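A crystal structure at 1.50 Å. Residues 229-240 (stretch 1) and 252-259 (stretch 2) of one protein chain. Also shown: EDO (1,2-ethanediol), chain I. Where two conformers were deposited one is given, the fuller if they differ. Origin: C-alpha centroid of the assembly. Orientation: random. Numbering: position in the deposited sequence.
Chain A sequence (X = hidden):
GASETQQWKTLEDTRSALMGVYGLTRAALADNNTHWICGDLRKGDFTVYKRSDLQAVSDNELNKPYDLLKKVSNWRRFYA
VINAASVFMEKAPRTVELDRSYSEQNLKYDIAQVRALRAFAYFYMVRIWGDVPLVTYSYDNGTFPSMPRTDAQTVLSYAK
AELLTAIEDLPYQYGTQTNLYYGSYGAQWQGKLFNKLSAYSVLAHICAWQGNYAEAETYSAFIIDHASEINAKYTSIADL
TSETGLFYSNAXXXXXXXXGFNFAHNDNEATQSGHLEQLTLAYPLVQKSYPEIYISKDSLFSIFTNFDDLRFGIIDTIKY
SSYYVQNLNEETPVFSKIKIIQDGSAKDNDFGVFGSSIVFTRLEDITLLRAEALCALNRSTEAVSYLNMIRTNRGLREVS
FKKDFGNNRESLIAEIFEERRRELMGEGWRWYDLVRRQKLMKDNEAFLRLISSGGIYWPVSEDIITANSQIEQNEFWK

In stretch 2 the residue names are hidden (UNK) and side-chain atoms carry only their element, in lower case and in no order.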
# COMPACT_ATOMS: atom_id res chain seq x y z
N GLU A 229 15.32 -12.67 7.11
CA GLU A 229 14.82 -12.85 8.49
C GLU A 229 13.31 -13.05 8.55
O GLU A 229 12.81 -13.66 9.49
CB GLU A 229 15.20 -11.67 9.38
CG GLU A 229 16.69 -11.40 9.52
CD GLU A 229 17.39 -12.33 10.48
OE1 GLU A 229 16.70 -13.22 11.07
OE2 GLU A 229 18.64 -12.16 10.61
N ILE A 230 12.59 -12.48 7.58
CA ILE A 230 11.13 -12.61 7.49
C ILE A 230 10.71 -13.55 6.35
O ILE A 230 9.52 -13.70 6.06
CB ILE A 230 10.46 -11.23 7.34
CG1 ILE A 230 10.78 -10.57 5.98
CG2 ILE A 230 10.84 -10.28 8.48
CD1 ILE A 230 9.88 -9.38 5.67
N ASN A 231 11.71 -14.18 5.71
CA ASN A 231 11.48 -15.04 4.55
C ASN A 231 10.86 -14.29 3.35
O ASN A 231 9.98 -14.83 2.68
CB ASN A 231 10.66 -16.28 4.92
CG ASN A 231 10.76 -17.38 3.87
OD1 ASN A 231 11.83 -17.59 3.28
ND2 ASN A 231 9.66 -18.10 3.67
N ALA A 232 11.29 -13.05 3.14
CA ALA A 232 10.86 -12.24 2.00
C ALA A 232 11.88 -12.41 0.87
O ALA A 232 13.09 -12.36 1.09
CB ALA A 232 10.70 -10.77 2.38
N LYS A 233 11.35 -12.59 -0.33
CA LYS A 233 12.14 -12.83 -1.54
C LYS A 233 11.64 -11.98 -2.69
O LYS A 233 10.58 -11.35 -2.59
CB LYS A 233 12.00 -14.31 -1.92
CG LYS A 233 12.47 -15.30 -0.83
CD LYS A 233 12.23 -16.75 -1.19
CE LYS A 233 12.73 -17.69 -0.09
NZ LYS A 233 12.42 -19.10 -0.44
N TYR A 234 12.40 -11.99 -3.77
CA TYR A 234 11.95 -11.46 -5.03
C TYR A 234 11.06 -12.54 -5.66
O TYR A 234 11.39 -13.75 -5.63
CB TYR A 234 13.12 -11.10 -5.94
CG TYR A 234 13.93 -9.93 -5.40
CD1 TYR A 234 13.54 -8.61 -5.60
CD2 TYR A 234 15.11 -10.15 -4.65
CE1 TYR A 234 14.28 -7.56 -5.11
CE2 TYR A 234 15.87 -9.10 -4.16
CZ TYR A 234 15.44 -7.79 -4.41
OH TYR A 234 16.18 -6.77 -3.88
N THR A 235 9.98 -12.11 -6.26
CA THR A 235 8.94 -13.01 -6.76
C THR A 235 9.04 -13.12 -8.29
O THR A 235 9.19 -12.11 -9.01
CB THR A 235 7.54 -12.52 -6.31
OG1 THR A 235 7.48 -12.40 -4.89
CG2 THR A 235 6.41 -13.42 -6.81
N SER A 236 8.98 -14.36 -8.79
CA SER A 236 8.96 -14.60 -10.22
C SER A 236 7.62 -14.13 -10.79
O SER A 236 6.60 -13.99 -10.08
CB SER A 236 9.12 -16.10 -10.50
OG SER A 236 7.96 -16.83 -10.11
N ILE A 237 7.61 -13.89 -12.10
CA ILE A 237 6.36 -13.45 -12.74
C ILE A 237 5.21 -14.46 -12.53
O ILE A 237 4.07 -14.05 -12.29
CB ILE A 237 6.56 -13.06 -14.24
CG1 ILE A 237 5.30 -12.34 -14.76
CG2 ILE A 237 6.95 -14.31 -15.08
CD1 ILE A 237 4.95 -11.00 -14.07
N ALA A 238 5.52 -15.76 -12.62
CA ALA A 238 4.51 -16.79 -12.42
C ALA A 238 3.96 -16.73 -10.99
O ALA A 238 2.74 -16.78 -10.79
CB ALA A 238 5.05 -18.19 -12.72
N ASP A 239 4.85 -16.63 -10.02
CA ASP A 239 4.43 -16.56 -8.59
C ASP A 239 3.73 -15.25 -8.24
O ASP A 239 2.89 -15.21 -7.34
CB ASP A 239 5.61 -16.81 -7.64
CG ASP A 239 6.07 -18.28 -7.63
OD1 ASP A 239 5.32 -19.19 -8.08
OD2 ASP A 239 7.20 -18.55 -7.13
N LEU A 240 4.03 -14.19 -8.96
CA LEU A 240 3.36 -12.92 -8.70
C LEU A 240 1.91 -12.97 -9.13
O LEU A 240 1.06 -12.42 -8.44
CB LEU A 240 4.08 -11.78 -9.43
CG LEU A 240 3.54 -10.36 -9.28
CD1 LEU A 240 3.57 -9.91 -7.80
CD2 LEU A 240 4.33 -9.41 -10.18
N UNK A 252 2.71 -20.20 -0.84
CA UNK A 252 4.05 -20.61 -0.42
C UNK A 252 4.98 -19.39 -0.31
O UNK A 252 5.83 -19.39 0.55
c UNK A 252 4.69 -21.63 -1.39
o UNK A 252 4.69 -21.15 -2.72
N UNK A 253 4.76 -18.38 -1.16
CA UNK A 253 5.54 -17.14 -1.16
C UNK A 253 4.97 -16.04 -0.26
O UNK A 253 5.40 -14.88 -0.37
c UNK A 253 5.74 -16.59 -2.62
c UNK A 253 4.37 -16.18 -3.28
c UNK A 253 6.52 -17.63 -3.46
N UNK A 254 4.04 -16.38 0.64
CA UNK A 254 3.38 -15.37 1.52
C UNK A 254 4.33 -14.46 2.31
O UNK A 254 4.02 -13.30 2.54
n UNK A 254 3.06 -19.47 5.22
c UNK A 254 2.10 -18.37 5.48
c UNK A 254 2.86 -16.98 3.49
c UNK A 254 1.69 -17.61 4.22
c UNK A 254 2.34 -16.00 2.45
N UNK A 255 5.48 -14.98 2.72
CA UNK A 255 6.46 -14.17 3.44
C UNK A 255 6.98 -12.97 2.64
O UNK A 255 7.51 -12.01 3.21
N UNK A 256 6.83 -13.04 1.33
CA UNK A 256 7.23 -11.97 0.45
C UNK A 256 6.29 -10.76 0.47
O UNK A 256 6.64 -9.70 -0.08
o UNK A 256 8.57 -13.43 -0.97
c UNK A 256 7.47 -12.50 -0.96
N UNK A 257 5.13 -10.91 1.12
CA UNK A 257 4.25 -9.75 1.40
C UNK A 257 4.85 -9.09 2.65
O UNK A 257 4.57 -9.51 3.78
n UNK A 257 0.30 -11.78 1.75
n UNK A 257 -0.37 -13.71 2.83
c UNK A 257 0.67 -10.92 0.62
c UNK A 257 2.17 -10.82 0.44
c UNK A 257 -0.02 -13.09 1.71
c UNK A 257 2.81 -10.15 1.60
n UNK A 257 0.02 -13.80 0.57
N UNK A 258 5.74 -8.13 2.45
CA UNK A 258 6.43 -7.45 3.56
C UNK A 258 5.41 -6.74 4.46
O UNK A 258 5.55 -6.78 5.69
c UNK A 258 8.13 -5.64 4.24
c UNK A 258 8.63 -7.32 2.38
c UNK A 258 9.69 -6.46 1.72
c UNK A 258 7.53 -6.51 3.06
N UNK A 259 4.41 -6.12 3.83
CA UNK A 259 3.26 -5.52 4.53
C UNK A 259 2.03 -5.72 3.67
O UNK A 259 2.00 -5.29 2.49
c UNK A 259 1.18 -3.14 5.45
c UNK A 259 3.23 -2.02 6.28
c UNK A 259 3.50 -4.03 4.84
c UNK A 259 2.59 -3.36 5.88
C1 EDO I . 1.63 -8.25 7.32
O1 EDO I . 1.64 -6.90 7.01
C2 EDO I . 2.67 -9.00 6.57
O2 EDO I . 2.23 -9.16 5.22
O HOH W 1 8.74 -15.88 0.55
O HOH W 2 9.24 -9.41 -0.73
O HOH W 3 8.42 -14.48 -3.36

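Position 252 has two side-chain atoms, one carbon followed by one oxygen. They make no contact with stretch 1. A hydroxyl on a single carbon is serine, so this is Ser252.

Position 253 has three side-chain carbons, one carrying the other two. The fork sits directly on CB, and there is no polar atom. CB points toward stretch 1, and one branch carbon comes close to the carboxylate of Asp239. This is Val253. Its CG1 lies 3.8 Å from Asp239 OD2, a van der Waals contact.

Position 254 has four carbons in a row ending in nitrogen. CB points away from stretch 1, and the chain touches nothing there. This is Lys254, whose NZ is hydrogen-bonded elsewhere in the structure.

Position 255 has no side-chain atoms. It is Gly255. A CB here would lie 2.6 Å from Asn231 O, a clash. Without one, the backbones pack closely: Asn231 O is 3.5 Å from Gly255 C, and Ala232 CB is 3.5 Å from Gly255 O.

Position 256 has one carbon and one oxygen. The oxygen lies beside the backbone of Lys233 and meets two waters. This is Ser256. Lys233 N donates to Ser256 OG at 3.0 Å, with an angle of 150° at the hydrogen. Its backbone closes a turn within stretch 2, Ser256 N donating to Val253 O at 2.9 Å.

Position 257 has three carbons, a nitrogen, then a carbon carrying two more nitrogens. CB points away from stretch 1, and the side chain makes no contact there. The guanidinium group marks Arg257. Arg257 O accepts from O2 of the ethanediol at 2.8 Å.

Position 258 has four carbons, forked at the first, with one arm two carbons long. They meet the apolar side chains of Ile230 and Ala232. This is Ile258. Its CG1 is 4.1 Å from Ile230 CD1 and 4.0 Å from Ala232 CB.

Position 259 has four carbons, forked at the second. The side chain is out of reach of stretch 1. This is Leu259.

The contact centres on Ala232 and Ser256, whose CA atoms are 4.0 Å apart. One direct hydrogen bond, Lys233 N to Ser256 OG, joins the stretches. Water 1 links Asn231 O (2.7 Å) to Ser256 OG (2.9 Å from the water). Water 3 links Thr235 OG1 (2.7 Å) to Ser256 OG (2.6 Å from the water). Gly255 allows the close backbone approach, while Ile258 adds apolar packing.

Stretch 2 252-259: SVKGSRIL
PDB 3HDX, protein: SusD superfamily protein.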